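Two structures of leucine aminopeptidase 1 from Caenorhabditis elegans compared at one contact. The protein releases N-terminal amino acids, preferably leucine, from peptides by hydrolysis as a two-zinc aminopeptidase of the M17 family, and probably acts as a digestive enzyme. Structure 1 is PDB 2HC9 (chain A, 1.85 Å), residues K252-D257 and C303-N308; structure 2 is PDB 2HB6 (chain B, 2.00 Å), residues K252-D257 and C303-N308. Both blocks share one frame: the second was fitted to the first on N, CA, C and O of the twelve residues, RMSD 0.07 Å. Numbering follows each deposited sequence.

Structure 1 (2HC9). It carries 1 engineered substitution outside these segments. With ZN (zinc ion), chain C; ZN (zinc ion), chain D.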
loop_
_atom_site.group_PDB
_atom_site.type_symbol
_atom_site.label_atom_id
_atom_site.label_comp_id
_atom_site.label_asym_id
_atom_site.label_seq_id
_atom_site.Cartn_x
_atom_site.Cartn_y
_atom_site.Cartn_z
ATOM N N LYS A 252 -29.555 -12.971 0.136
ATOM C CA LYS A 252 -28.433 -12.779 -0.797
ATOM C C LYS A 252 -27.725 -14.098 -1.034
ATOM O O LYS A 252 -27.122 -14.669 -0.101
ATOM C CB LYS A 252 -27.412 -11.772 -0.226
ATOM C CG LYS A 252 -26.137 -11.607 -1.112
ATOM C CD LYS A 252 -25.147 -10.627 -0.476
ATOM C CE LYS A 252 -23.851 -10.621 -1.317
ATOM N NZ LYS A 252 -22.802 -9.660 -0.785
ATOM N N GLY A 253 -27.815 -14.584 -2.271
ATOM C CA GLY A 253 -27.215 -15.866 -2.651
ATOM C C GLY A 253 -26.077 -15.731 -3.646
ATOM O O GLY A 253 -26.100 -16.334 -4.726
ATOM N N VAL A 254 -25.070 -14.955 -3.278
ATOM C CA VAL A 254 -23.900 -14.841 -4.135
ATOM C C VAL A 254 -23.004 -16.056 -3.881
ATOM O O VAL A 254 -22.290 -16.130 -2.874
ATOM C CB VAL A 254 -23.150 -13.503 -3.908
ATOM C CG1 VAL A 254 -21.870 -13.473 -4.772
ATOM C CG2 VAL A 254 -24.090 -12.319 -4.312
ATOM N N VAL A 255 -23.072 -17.028 -4.794
ATOM C CA VAL A 255 -22.394 -18.302 -4.561
ATOM C C VAL A 255 -20.872 -18.143 -4.534
ATOM O O VAL A 255 -20.175 -18.894 -3.869
ATOM C CB VAL A 255 -22.810 -19.402 -5.576
ATOM C CG1 VAL A 255 -24.317 -19.683 -5.463
ATOM C CG2 VAL A 255 -22.450 -19.020 -7.008
ATOM N N TYR A 256 -20.370 -17.151 -5.261
ATOM C CA TYR A 256 -18.986 -16.720 -5.090
ATOM C C TYR A 256 -18.883 -15.281 -5.486
ATOM O O TYR A 256 -19.474 -14.873 -6.480
ATOM C CB TYR A 256 -18.030 -17.531 -5.990
ATOM C CG TYR A 256 -16.615 -17.389 -5.517
ATOM C CD1 TYR A 256 -16.120 -18.210 -4.495
ATOM C CD2 TYR A 256 -15.781 -16.400 -6.048
ATOM C CE1 TYR A 256 -14.806 -18.074 -4.034
ATOM C CE2 TYR A 256 -14.478 -16.259 -5.616
ATOM C CZ TYR A 256 -14.001 -17.080 -4.621
ATOM O OH TYR A 256 -12.721 -16.901 -4.227
ATOM N N ASP A 257 -18.104 -14.524 -4.724
ATOM C CA ASP A 257 -17.880 -13.114 -5.036
ATOM C C ASP A 257 -16.377 -12.865 -5.298
ATOM O O ASP A 257 -15.583 -12.766 -4.363
ATOM C CB ASP A 257 -18.363 -12.279 -3.850
ATOM C CG ASP A 257 -18.476 -10.804 -4.181
ATOM O OD1 ASP A 257 -18.243 -10.415 -5.366
ATOM O OD2 ASP A 257 -18.822 -10.053 -3.239
ATOM N N CYS A 303 -31.903 -14.693 -4.215
ATOM C CA CYS A 303 -31.285 -14.046 -5.359
ATOM C C CYS A 303 -29.932 -14.713 -5.549
ATOM O O CYS A 303 -29.041 -14.525 -4.717
ATOM C CB CYS A 303 -31.119 -12.541 -5.056
ATOM S SG CYS A 303 -32.695 -11.752 -4.572
ATOM N N ILE A 304 -29.794 -15.511 -6.612
ATOM C CA ILE A 304 -28.686 -16.493 -6.700
ATOM C C ILE A 304 -27.822 -16.161 -7.929
ATOM O O ILE A 304 -28.276 -16.266 -9.062
ATOM C CB ILE A 304 -29.207 -17.929 -6.820
ATOM C CG1 ILE A 304 -29.998 -18.313 -5.553
ATOM C CG2 ILE A 304 -28.026 -18.925 -6.994
ATOM C CD1 ILE A 304 -30.820 -19.632 -5.719
ATOM N N VAL A 305 -26.607 -15.681 -7.677
ATOM C CA VAL A 305 -25.719 -15.213 -8.773
ATOM C C VAL A 305 -24.282 -15.589 -8.443
ATOM O O VAL A 305 -23.950 -15.838 -7.286
ATOM C CB VAL A 305 -25.753 -13.670 -8.928
ATOM C CG1 VAL A 305 -27.161 -13.170 -9.295
ATOM C CG2 VAL A 305 -25.199 -12.972 -7.655
ATOM N N GLU A 306 -23.429 -15.644 -9.463
ATOM C CA GLU A 306 -21.995 -15.621 -9.199
ATOM C C GLU A 306 -21.417 -14.341 -9.797
ATOM O O GLU A 306 -21.720 -14.010 -10.942
ATOM C CB GLU A 306 -21.304 -16.871 -9.763
ATOM C CG GLU A 306 -19.757 -16.831 -9.501
ATOM C CD GLU A 306 -19.036 -18.157 -9.743
ATOM O OE1 GLU A 306 -19.657 -19.230 -9.566
ATOM O OE2 GLU A 306 -17.831 -18.118 -10.101
ATOM N N ASN A 307 -20.613 -13.617 -9.002
ATOM C CA ASN A 307 -20.057 -12.317 -9.407
ATOM C C ASN A 307 -18.610 -12.542 -9.878
ATOM O O ASN A 307 -17.697 -12.723 -9.057
ATOM C CB ASN A 307 -20.120 -11.343 -8.205
ATOM C CG ASN A 307 -19.894 -9.888 -8.619
ATOM O OD1 ASN A 307 -20.196 -9.503 -9.744
ATOM N ND2 ASN A 307 -19.336 -9.085 -7.710
ATOM N N ASN A 308 -18.417 -12.605 -11.196
ATOM C CA ASN A 308 -17.129 -13.013 -11.755
ATOM C C ASN A 308 -16.687 -12.044 -12.851
ATOM O O ASN A 308 -17.288 -10.988 -13.043
ATOM C CB ASN A 308 -17.159 -14.492 -12.243
ATOM C CG ASN A 308 -15.809 -15.218 -12.023
ATOM O OD1 ASN A 308 -14.758 -14.748 -12.471
ATOM N ND2 ASN A 308 -15.845 -16.382 -11.362
HETATM ZN ZN ZN C . -21.071 -9.968 -1.973
HETATM ZN ZN ZN D . -19.171 -8.034 -3.364
HETATM O O HOH W 1 -20.064 -8.190 -1.552
#
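Asp257 OD1 is gripped by two N-H groups, Asn307 ND2 at 2.9 Å and the backbone N of Gly259. The amide meets OD1 on the syn side, 29° out of the carboxylate plane; ND2 also bonds to Thr333 O, which helps fix the amide positioning this carboxylate. OD2 bridges the two zinc ions, bound at 2.1 Å to that of chain D and 2.6 Å to that of chain C. Lys252, fully extended, brings NZ to 2.1 Å from the chain C zinc, and water 1 bridges the ions. Asp275, Asp334 and Glu336 complete the dinuclear site. Lys252 lies on strand 246-254 and Asp257, past the corner at Val255, on 256-257, both parallel to strand 297-307; helix 277-290 makes 256-257 and 297-307 a beta-alpha-beta unit. On the same face as Lys252 and Asp257, Val254 CG2 packs 3.6 Å from Val305 CG2.

Structure 2 (2HB6). It carries 1 engineered substitution outside these segments. With NA (sodium ion), chain E; NA (sodium ion), chain F.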
loop_
_atom_site.group_PDB
_atom_site.type_symbol
_atom_site.label_atom_id
_atom_site.label_comp_id
_atom_site.label_asym_id
_atom_site.label_seq_id
_atom_site.Cartn_x
_atom_site.Cartn_y
_atom_site.Cartn_z
ATOM N N LYS B 252 -29.551 -13.049 0.213
ATOM C CA LYS B 252 -28.475 -12.834 -0.747
ATOM C C LYS B 252 -27.736 -14.133 -1.002
ATOM O O LYS B 252 -27.100 -14.685 -0.091
ATOM C CB LYS B 252 -27.496 -11.776 -0.228
ATOM C CG LYS B 252 -26.258 -11.583 -1.112
ATOM C CD LYS B 252 -25.195 -10.786 -0.348
ATOM C CE LYS B 252 -23.927 -10.833 -1.143
ATOM N NZ LYS B 252 -22.861 -9.898 -0.635
ATOM N N GLY B 253 -27.812 -14.609 -2.244
ATOM C CA GLY B 253 -27.247 -15.914 -2.612
ATOM C C GLY B 253 -26.136 -15.788 -3.632
ATOM O O GLY B 253 -26.186 -16.405 -4.706
ATOM N N VAL B 254 -25.123 -15.002 -3.289
ATOM C CA VAL B 254 -23.934 -14.870 -4.131
ATOM C C VAL B 254 -23.033 -16.072 -3.885
ATOM O O VAL B 254 -22.343 -16.154 -2.865
ATOM C CB VAL B 254 -23.191 -13.515 -3.887
ATOM C CG1 VAL B 254 -21.885 -13.469 -4.688
ATOM C CG2 VAL B 254 -24.097 -12.343 -4.330
ATOM N N VAL B 255 -23.072 -17.034 -4.803
ATOM C CA VAL B 255 -22.388 -18.318 -4.564
ATOM C C VAL B 255 -20.858 -18.141 -4.531
ATOM O O VAL B 255 -20.148 -18.895 -3.872
ATOM C CB VAL B 255 -22.809 -19.407 -5.597
ATOM C CG1 VAL B 255 -24.318 -19.668 -5.492
ATOM C CG2 VAL B 255 -22.443 -18.996 -7.035
ATOM N N TYR B 256 -20.378 -17.117 -5.235
ATOM C CA TYR B 256 -19.005 -16.644 -5.096
ATOM C C TYR B 256 -18.905 -15.194 -5.539
ATOM O O TYR B 256 -19.473 -14.820 -6.558
ATOM C CB TYR B 256 -18.048 -17.467 -5.976
ATOM C CG TYR B 256 -16.627 -17.303 -5.512
ATOM C CD1 TYR B 256 -16.129 -18.089 -4.468
ATOM C CD2 TYR B 256 -15.797 -16.338 -6.071
ATOM C CE1 TYR B 256 -14.849 -17.931 -4.007
ATOM C CE2 TYR B 256 -14.491 -16.181 -5.626
ATOM C CZ TYR B 256 -14.033 -16.982 -4.602
ATOM O OH TYR B 256 -12.757 -16.842 -4.155
ATOM N N ASP B 257 -18.160 -14.395 -4.782
ATOM C CA ASP B 257 -17.875 -13.015 -5.157
ATOM C C ASP B 257 -16.366 -12.802 -5.360
ATOM O O ASP B 257 -15.616 -12.761 -4.387
ATOM C CB ASP B 257 -18.347 -12.103 -4.033
ATOM C CG ASP B 257 -18.422 -10.651 -4.447
ATOM O OD1 ASP B 257 -18.237 -10.305 -5.634
ATOM O OD2 ASP B 257 -18.706 -9.841 -3.545
ATOM N N CYS B 303 -31.950 -14.667 -4.202
ATOM C CA CYS B 303 -31.306 -14.032 -5.353
ATOM C C CYS B 303 -29.936 -14.676 -5.525
ATOM O O CYS B 303 -29.063 -14.523 -4.662
ATOM C CB CYS B 303 -31.156 -12.529 -5.105
ATOM S SG CYS B 303 -32.650 -11.687 -4.497
ATOM N N ILE B 304 -29.761 -15.418 -6.617
ATOM C CA ILE B 304 -28.668 -16.388 -6.718
ATOM C C ILE B 304 -27.810 -16.072 -7.942
ATOM O O ILE B 304 -28.279 -16.172 -9.073
ATOM C CB ILE B 304 -29.187 -17.864 -6.815
ATOM C CG1 ILE B 304 -29.935 -18.265 -5.531
ATOM C CG2 ILE B 304 -28.007 -18.824 -7.020
ATOM C CD1 ILE B 304 -30.806 -19.532 -5.694
ATOM N N VAL B 305 -26.564 -15.660 -7.702
ATOM C CA VAL B 305 -25.672 -15.206 -8.780
ATOM C C VAL B 305 -24.250 -15.627 -8.425
ATOM O O VAL B 305 -23.931 -15.871 -7.262
ATOM C CB VAL B 305 -25.676 -13.641 -8.974
ATOM C CG1 VAL B 305 -27.084 -13.092 -9.278
ATOM C CG2 VAL B 305 -25.101 -12.936 -7.747
ATOM N N GLU B 306 -23.389 -15.709 -9.433
ATOM C CA GLU B 306 -21.958 -15.653 -9.172
ATOM C C GLU B 306 -21.394 -14.380 -9.796
ATOM O O GLU B 306 -21.651 -14.097 -10.964
ATOM C CB GLU B 306 -21.234 -16.886 -9.748
ATOM C CG GLU B 306 -19.713 -16.828 -9.487
ATOM C CD GLU B 306 -18.980 -18.140 -9.754
ATOM O OE1 GLU B 306 -19.607 -19.223 -9.638
ATOM O OE2 GLU B 306 -17.765 -18.075 -10.078
ATOM N N ASN B 307 -20.632 -13.621 -9.007
ATOM C CA ASN B 307 -20.056 -12.343 -9.453
ATOM C C ASN B 307 -18.607 -12.595 -9.893
ATOM O O ASN B 307 -17.731 -12.809 -9.059
ATOM C CB ASN B 307 -20.083 -11.351 -8.273
ATOM C CG ASN B 307 -19.798 -9.920 -8.695
ATOM O OD1 ASN B 307 -20.072 -9.527 -9.824
ATOM N ND2 ASN B 307 -19.243 -9.133 -7.775
ATOM N N ASN B 308 -18.370 -12.623 -11.200
ATOM C CA ASN B 308 -17.070 -13.033 -11.721
ATOM C C ASN B 308 -16.627 -12.048 -12.823
ATOM O O ASN B 308 -17.235 -10.996 -13.012
ATOM C CB ASN B 308 -17.134 -14.491 -12.231
ATOM C CG ASN B 308 -15.817 -15.261 -12.035
ATOM O OD1 ASN B 308 -14.734 -14.809 -12.440
ATOM N ND2 ASN B 308 -15.917 -16.447 -11.440
HETATM NA NA NA E . -21.096 -10.054 -2.127
HETATM NA NA NA F . -19.351 -7.942 -2.494
HETATM O O HOH W 2 -18.391 -7.080 0.150
#
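Asp257 OD1 takes hydrogen bonds from two N-H groups: Asn307 ND2 of the facing strand, at 2.6 Å, and the backbone N of Gly259. ND2 comes in on the syn side of the carboxylate, 28° out of its plane, and bonds to Thr333 O as well, a second hold on the amide that positions the carboxylate. OD2 of the same aspartate bridges the two sodium ions, bound at 2.3 Å to the one of chain F and 2.8 Å to the one of chain E. The long, extended side chain of Lys252 delivers NZ to 2.3 Å from the chain E sodium, while water 2 is modelled 2.9 Å from the chain F ion. Asp275, Asp334 and Glu336 supply further oxygens to this two-metal site. On the same face of the sheet as Lys252 and Asp257, CG2 of Val254 rests against CG2 of Val305 at 3.6 Å.

Comparison
The two models share the same backbone and the same side-chain positions around the metals: Lys252(A), Asp257(A) and Asn307(A) coincide within the error with Lys252(B), Asp257(B) and Asn307(B). The hydrogen bond Asn307(A) ND2 to Asp257(A) OD1 has its counterpart in Asn307(B) ND2 to Asp257(B) OD1, and strand bonds such as Val255(A) N to Val305(A) O recur as Val255(B) N to Val305(B) O.

What changes is the metal. Structure 1 holds two zinc ions where structure 2 has two sodium ions modelled; neither is empty here. At the first position, the zinc of chain C is held by Lys252(A) NZ and Asp257(A) OD2, and the sodium of chain E by Lys252(B) NZ and Asp257(B) OD2. A monovalent ion stands in place of a divalent one with no shift of either side chain beyond the error, which probably leaves the carboxylate of Asp257(B) less fully neutralised than that of Asp257(A).

The second position changes more. Asp257(A) OD2 binds the zinc of chain D, and Asp257(B) OD2 the sodium of chain F, but that sodium also falls at the place of water 1, which bridges the zincs. One ion in structure 2 takes up ground that zinc and water share in structure 1.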